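Local coordinates for importin subunit beta-1 (Saccharomyces cerevisiae, PDB 5OWU), which carries proteins into the nucleus by associating with importin alpha, the adaptor that recognises classical nuclear localization signals in cargo, at residues 672-677 and 711-716; 683-688 and 704-709. One frame throughout, in Å; residues are numbered along the deposited sequence. Where two conformers were deposited one is given.

Interaction 1 (672-677 and 711-716); sequences EDFRRY and SNIGAD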
loop_
_atom_site.group_PDB
_atom_site.type_symbol
_atom_site.label_atom_id
_atom_site.label_comp_id
_atom_site.label_asym_id
_atom_site.label_seq_id
_atom_site.Cartn_x
_atom_site.Cartn_y
_atom_site.Cartn_z
ATOM N N GLU A 672 26.959 -4.442 -29.171
ATOM C CA GLU A 672 26.971 -3.668 -30.412
ATOM C C GLU A 672 25.745 -3.961 -31.269
ATOM O O GLU A 672 25.142 -3.048 -31.856
ATOM C CB GLU A 672 28.248 -3.970 -31.207
ATOM C CG GLU A 672 29.539 -3.977 -30.386
ATOM C CD GLU A 672 29.891 -5.350 -29.813
ATOM O OE1 GLU A 672 29.179 -6.334 -30.117
ATOM O OE2 GLU A 672 30.877 -5.441 -29.050
ATOM N N ASP A 673 25.347 -5.232 -31.328
ATOM C CA ASP A 673 24.242 -5.637 -32.180
ATOM C C ASP A 673 22.914 -4.985 -31.808
ATOM O O ASP A 673 21.976 -5.076 -32.603
ATOM C CB ASP A 673 24.095 -7.159 -32.156
ATOM C CG ASP A 673 25.211 -7.873 -32.915
ATOM O OD1 ASP A 673 26.247 -7.235 -33.203
ATOM O OD2 ASP A 673 25.054 -9.076 -33.216
ATOM N N PHE A 674 22.794 -4.323 -30.651
ATOM C CA PHE A 674 21.514 -3.680 -30.358
ATOM C C PHE A 674 21.287 -2.445 -31.226
ATOM O O PHE A 674 20.135 -2.096 -31.516
ATOM C CB PHE A 674 21.399 -3.271 -28.892
ATOM C CG PHE A 674 20.065 -2.665 -28.561
ATOM C CD1 PHE A 674 18.928 -3.459 -28.490
ATOM C CD2 PHE A 674 19.934 -1.302 -28.369
ATOM C CE1 PHE A 674 17.690 -2.907 -28.211
ATOM C CE2 PHE A 674 18.693 -0.739 -28.092
ATOM C CZ PHE A 674 17.571 -1.547 -28.012
ATOM N N ARG A 675 22.362 -1.773 -31.651
ATOM C CA ARG A 675 22.190 -0.510 -32.368
ATOM C C ARG A 675 21.278 -0.671 -33.582
ATOM O O ARG A 675 20.395 0.165 -33.822
ATOM C CB ARG A 675 23.562 0.031 -32.756
ATOM C CG ARG A 675 24.329 0.570 -31.547
ATOM C CD ARG A 675 25.805 0.814 -31.830
ATOM N NE ARG A 675 26.017 1.974 -32.688
ATOM C CZ ARG A 675 27.215 2.428 -33.054
ATOM N NH1 ARG A 675 28.319 1.822 -32.634
ATOM N NH2 ARG A 675 27.312 3.491 -33.841
ATOM N N ARG A 676 21.425 -1.776 -34.315
ATOM C CA ARG A 676 20.662 -1.979 -35.544
ATOM C C ARG A 676 19.155 -2.065 -35.304
ATOM O O ARG A 676 18.385 -1.942 -36.262
ATOM C CB ARG A 676 21.154 -3.242 -36.267
ATOM C CG ARG A 676 20.786 -4.573 -35.604
ATOM C CD ARG A 676 21.098 -5.772 -36.517
ATOM N NE ARG A 676 22.524 -6.101 -36.546
ATOM C CZ ARG A 676 23.063 -7.260 -36.162
ATOM N NH1 ARG A 676 22.311 -8.259 -35.717
ATOM N NH2 ARG A 676 24.377 -7.427 -36.236
ATOM N N TYR A 677 18.709 -2.277 -34.062
ATOM C CA TYR A 677 17.283 -2.292 -33.753
ATOM C C TYR A 677 16.806 -1.032 -33.036
ATOM O O TYR A 677 15.585 -0.798 -32.961
ATOM C CB TYR A 677 16.939 -3.523 -32.894
ATOM C CG TYR A 677 17.486 -4.824 -33.440
ATOM C CD1 TYR A 677 16.929 -5.418 -34.562
ATOM C CD2 TYR A 677 18.559 -5.459 -32.831
ATOM C CE1 TYR A 677 17.423 -6.609 -35.065
ATOM C CE2 TYR A 677 19.061 -6.651 -33.327
ATOM C CZ TYR A 677 18.485 -7.221 -34.443
ATOM O OH TYR A 677 18.976 -8.404 -34.947
ATOM N N SER A 711 22.096 4.069 -22.848
ATOM C CA SER A 711 23.341 3.604 -22.262
ATOM C C SER A 711 24.093 2.736 -23.250
ATOM O O SER A 711 25.329 2.734 -23.278
ATOM C CB SER A 711 23.084 2.821 -20.976
ATOM O OG SER A 711 24.323 2.448 -20.414
ATOM N N ASN A 712 23.368 1.977 -24.063
ATOM C CA ASN A 712 24.034 1.027 -24.933
ATOM C C ASN A 712 24.353 1.587 -26.321
ATOM O O ASN A 712 25.353 1.176 -26.918
ATOM C CB ASN A 712 23.190 -0.242 -25.022
ATOM C CG ASN A 712 23.211 -1.038 -23.702
ATOM O OD1 ASN A 712 24.203 -1.688 -23.382
ATOM N ND2 ASN A 712 22.125 -0.967 -22.930
ATOM N N ILE A 713 23.563 2.536 -26.845
ATOM C CA ILE A 713 23.833 3.061 -28.193
ATOM C C ILE A 713 24.633 4.359 -28.168
ATOM O O ILE A 713 25.011 4.869 -29.238
ATOM C CB ILE A 713 22.529 3.250 -29.011
ATOM C CG1 ILE A 713 21.690 4.438 -28.508
ATOM C CG2 ILE A 713 21.704 1.964 -28.991
ATOM C CD1 ILE A 713 20.503 4.779 -29.441
ATOM N N GLY A 714 24.895 4.907 -26.988
ATOM C CA GLY A 714 25.800 6.036 -26.873
ATOM C C GLY A 714 25.379 7.208 -27.738
ATOM O O GLY A 714 24.226 7.655 -27.713
ATOM N N ALA A 715 26.338 7.709 -28.523
ATOM C CA ALA A 715 26.118 8.887 -29.359
ATOM C C ALA A 715 24.990 8.692 -30.366
ATOM O O ALA A 715 24.368 9.682 -30.775
ATOM C CB ALA A 715 27.411 9.250 -30.086
ATOM N N ASP A 716 24.696 7.445 -30.767
ATOM C CA ASP A 716 23.568 7.215 -31.667
ATOM C C ASP A 716 22.260 7.752 -31.091
ATOM O O ASP A 716 21.282 7.926 -31.832
ATOM C CB ASP A 716 23.429 5.719 -31.947
ATOM C CG ASP A 716 24.460 5.194 -32.936
ATOM O OD1 ASP A 716 25.360 5.950 -33.354
ATOM O OD2 ASP A 716 24.361 4.004 -33.293
#
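At the open end of the helical hairpin of HEAT repeat 16 in the importin solenoid, the start of helix 675-689 meets the end of helix 698-713 through Arg675 and Ile713 (CA atoms 5.7 Å apart), with Phe674 just before the repeat and Asp716 just after it. Ile713 holds the inner part: its CG2 meets the rim of the Phe674 ring near the ring plane, 3.8 Å from Phe674 CD2. This ring lies inward because Phe674 CG stands anti to the backbone N (chi1 -177°), and Ile666 and Ser667 of helix 655-669 pack against it. The same Ile713 methyl lies 3.9 Å from Arg675 CG, where the aliphatic part of the arginine slants across it. Gly714, with positive phi, is the first residue past the helix to leave helical geometry, and the turn brings the Asp716 carboxylate to the guanidinium of Arg675. A bend at chi3 (72°) turns the Arg675 head toward it in a salt bridge at the protein surface. An alanine in place of Asp716 would probably leave the Arg675 guanidinium without its carboxylate mate and its head freer to swing into solvent. Asp716 OD2 takes most of the grip, with Arg675 NE at 2.7 Å and, more weakly, Arg675 NH2 at 3.0 Å; it lies in the guanidinium plane, yet NE meets it from above the carboxylate plane.

Interaction 2 (683-688 and 704-709); sequences NVLAQM and SVFGDI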
loop_
_atom_site.group_PDB
_atom_site.type_symbol
_atom_site.label_atom_id
_atom_site.label_comp_id
_atom_site.label_asym_id
_atom_site.label_seq_id
_atom_site.Cartn_x
_atom_site.Cartn_y
_atom_site.Cartn_z
ATOM N N ASN A 683 10.917 4.254 -32.030
ATOM C CA ASN A 683 9.649 4.590 -32.658
ATOM C C ASN A 683 8.505 3.957 -31.885
ATOM O O ASN A 683 7.617 4.655 -31.380
ATOM C CB ASN A 683 9.647 4.155 -34.126
ATOM C CG ASN A 683 10.493 5.064 -34.994
ATOM O OD1 ASN A 683 10.695 6.232 -34.668
ATOM N ND2 ASN A 683 11.000 4.530 -36.096
ATOM N N VAL A 684 8.554 2.634 -31.706
ATOM C CA VAL A 684 7.455 1.970 -31.016
ATOM C C VAL A 684 7.238 2.620 -29.662
ATOM O O VAL A 684 6.116 3.007 -29.307
ATOM C CB VAL A 684 7.718 0.458 -30.883
ATOM C CG1 VAL A 684 6.603 -0.208 -30.093
ATOM C CG2 VAL A 684 7.830 -0.182 -32.247
ATOM N N LEU A 685 8.325 2.817 -28.910
ATOM C CA LEU A 685 8.170 3.327 -27.555
ATOM C C LEU A 685 7.520 4.699 -27.577
ATOM O O LEU A 685 6.615 4.979 -26.777
ATOM C CB LEU A 685 9.527 3.366 -26.847
ATOM C CG LEU A 685 10.093 1.985 -26.496
ATOM C CD1 LEU A 685 11.580 2.067 -26.147
ATOM C CD2 LEU A 685 9.319 1.359 -25.357
ATOM N N ALA A 686 7.923 5.548 -28.528
ATOM C CA ALA A 686 7.343 6.882 -28.599
ATOM C C ALA A 686 5.839 6.796 -28.808
ATOM O O ALA A 686 5.072 7.529 -28.172
ATOM C CB ALA A 686 8.009 7.689 -29.713
ATOM N N GLN A 687 5.394 5.879 -29.670
ATOM C CA GLN A 687 3.962 5.673 -29.841
ATOM C C GLN A 687 3.328 5.213 -28.532
ATOM O O GLN A 687 2.317 5.771 -28.088
ATOM C CB GLN A 687 3.710 4.654 -30.951
ATOM C CG GLN A 687 4.307 5.032 -32.297
ATOM C CD GLN A 687 4.475 3.832 -33.219
ATOM O OE1 GLN A 687 3.613 2.953 -33.276
ATOM N NE2 GLN A 687 5.597 3.785 -33.935
ATOM N N MET A 688 3.937 4.217 -27.880
ATOM C CA MET A 688 3.302 3.598 -26.720
ATOM C C MET A 688 3.017 4.627 -25.638
ATOM O O MET A 688 1.888 4.733 -25.146
ATOM C CB MET A 688 4.187 2.487 -26.164
ATOM C CG MET A 688 4.322 1.275 -27.056
ATOM S SD MET A 688 5.744 0.279 -26.574
ATOM C CE MET A 688 5.363 -0.058 -24.859
ATOM N N SER A 704 12.302 4.330 -17.998
ATOM C CA SER A 704 13.502 3.619 -17.581
ATOM C C SER A 704 14.222 3.028 -18.782
ATOM O O SER A 704 15.458 3.059 -18.849
ATOM C CB SER A 704 13.152 2.524 -16.575
ATOM O OG SER A 704 12.615 3.093 -15.401
ATOM N N VAL A 705 13.467 2.519 -19.762
ATOM C CA VAL A 705 14.131 1.808 -20.845
ATOM C C VAL A 705 14.840 2.799 -21.748
ATOM O O VAL A 705 15.853 2.457 -22.376
ATOM C CB VAL A 705 13.139 0.906 -21.609
ATOM C CG1 VAL A 705 12.395 1.657 -22.713
ATOM C CG2 VAL A 705 13.860 -0.296 -22.185
ATOM N N PHE A 706 14.373 4.055 -21.792
ATOM C CA PHE A 706 15.142 5.059 -22.518
ATOM C C PHE A 706 16.570 5.096 -21.999
ATOM O O PHE A 706 17.530 5.115 -22.785
ATOM C CB PHE A 706 14.481 6.434 -22.398
ATOM C CG PHE A 706 13.224 6.587 -23.218
ATOM C CD1 PHE A 706 13.132 6.048 -24.493
ATOM C CD2 PHE A 706 12.135 7.281 -22.712
ATOM C CE1 PHE A 706 11.979 6.199 -25.247
ATOM C CE2 PHE A 706 10.980 7.434 -23.466
ATOM C CZ PHE A 706 10.903 6.888 -24.731
ATOM N N GLY A 707 16.725 5.019 -20.674
ATOM C CA GLY A 707 18.056 5.001 -20.091
ATOM C C GLY A 707 18.853 3.795 -20.539
ATOM O O GLY A 707 20.042 3.902 -20.858
ATOM N N ASP A 708 18.207 2.627 -20.579
ATOM C CA ASP A 708 18.889 1.444 -21.086
ATOM C C ASP A 708 19.354 1.680 -22.514
ATOM O O ASP A 708 20.522 1.448 -22.853
ATOM C CB ASP A 708 17.962 0.228 -21.016
ATOM C CG ASP A 708 17.561 -0.106 -19.605
ATOM O OD1 ASP A 708 18.433 -0.048 -18.724
ATOM O OD2 ASP A 708 16.376 -0.414 -19.387
ATOM N N ILE A 709 18.461 2.206 -23.353
ATOM C CA ILE A 709 18.797 2.337 -24.766
ATOM C C ILE A 709 19.943 3.323 -24.926
ATOM O O ILE A 709 20.981 3.015 -25.528
ATOM C CB ILE A 709 17.552 2.743 -25.575
ATOM C CG1 ILE A 709 16.544 1.585 -25.549
ATOM C CG2 ILE A 709 17.943 3.137 -27.010
ATOM C CD1 ILE A 709 15.246 1.842 -26.281
#
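Leu685 reaches from helix 683-688 into a group of three apolar side chains, Val705, Phe706 and Ile709, on helix 704-709. Packing is closest at its CD1 methyl, which sits 3.6 Å from Val705 CG1 and 3.7 Å from Ile709 CD1. The leucine and the isoleucine approach tip to tip, whereas the valine is crossed obliquely. Val705 CG1 lies between its own backbone N and carbonyl carbon (chi1 86°), a setting that directs this methyl at the leucine, and Leu685 CD2 is also near it at 4.1 Å. These are the two antiparallel helices of HEAT repeat 16; the axes of these short segments approach to 11.7 Å with 165° between directions, and the side chains across this gap form part of the hydrophobic core of the repeat. Contact is looser toward Phe706, where CE1 lies 4.1 Å from Leu685 CB in an oblique approach; beyond it the ring packs on Ile724 and Leu727 of helix 718-732. Val705 also touches Val660 of helix 655-669. The outer side of helix 683-688 differs: Asn683 and Gln687 are exposed to solvent, while at the margin of the contact Ala686 CB stays 5.8 Å from Phe706 CZ.

How the interactions relate
Both interactions use the two helices of HEAT repeat 16, 675-689 and 698-713, with interaction 1 extending slightly past the ends of the repeat; their centres lie 13 Å apart. Along the chain interaction 2 is nested inside interaction 1: the chain runs through 672-677, 683-688, 704-709 and 711-716, so the inner pair lies nearer the turn between the helices and the outer pair at their far ends. They differ in depth: the centre of interaction 1, partly buried, is about 37 Å from the centre of the chain, that of interaction 2, buried, about 27 Å. They are continuous, since Phe674 CE2 packs 4.1 Å from Ile709 CG1. Together they hold the hairpin at two levels, making it one unit of the stacked helical solenoid.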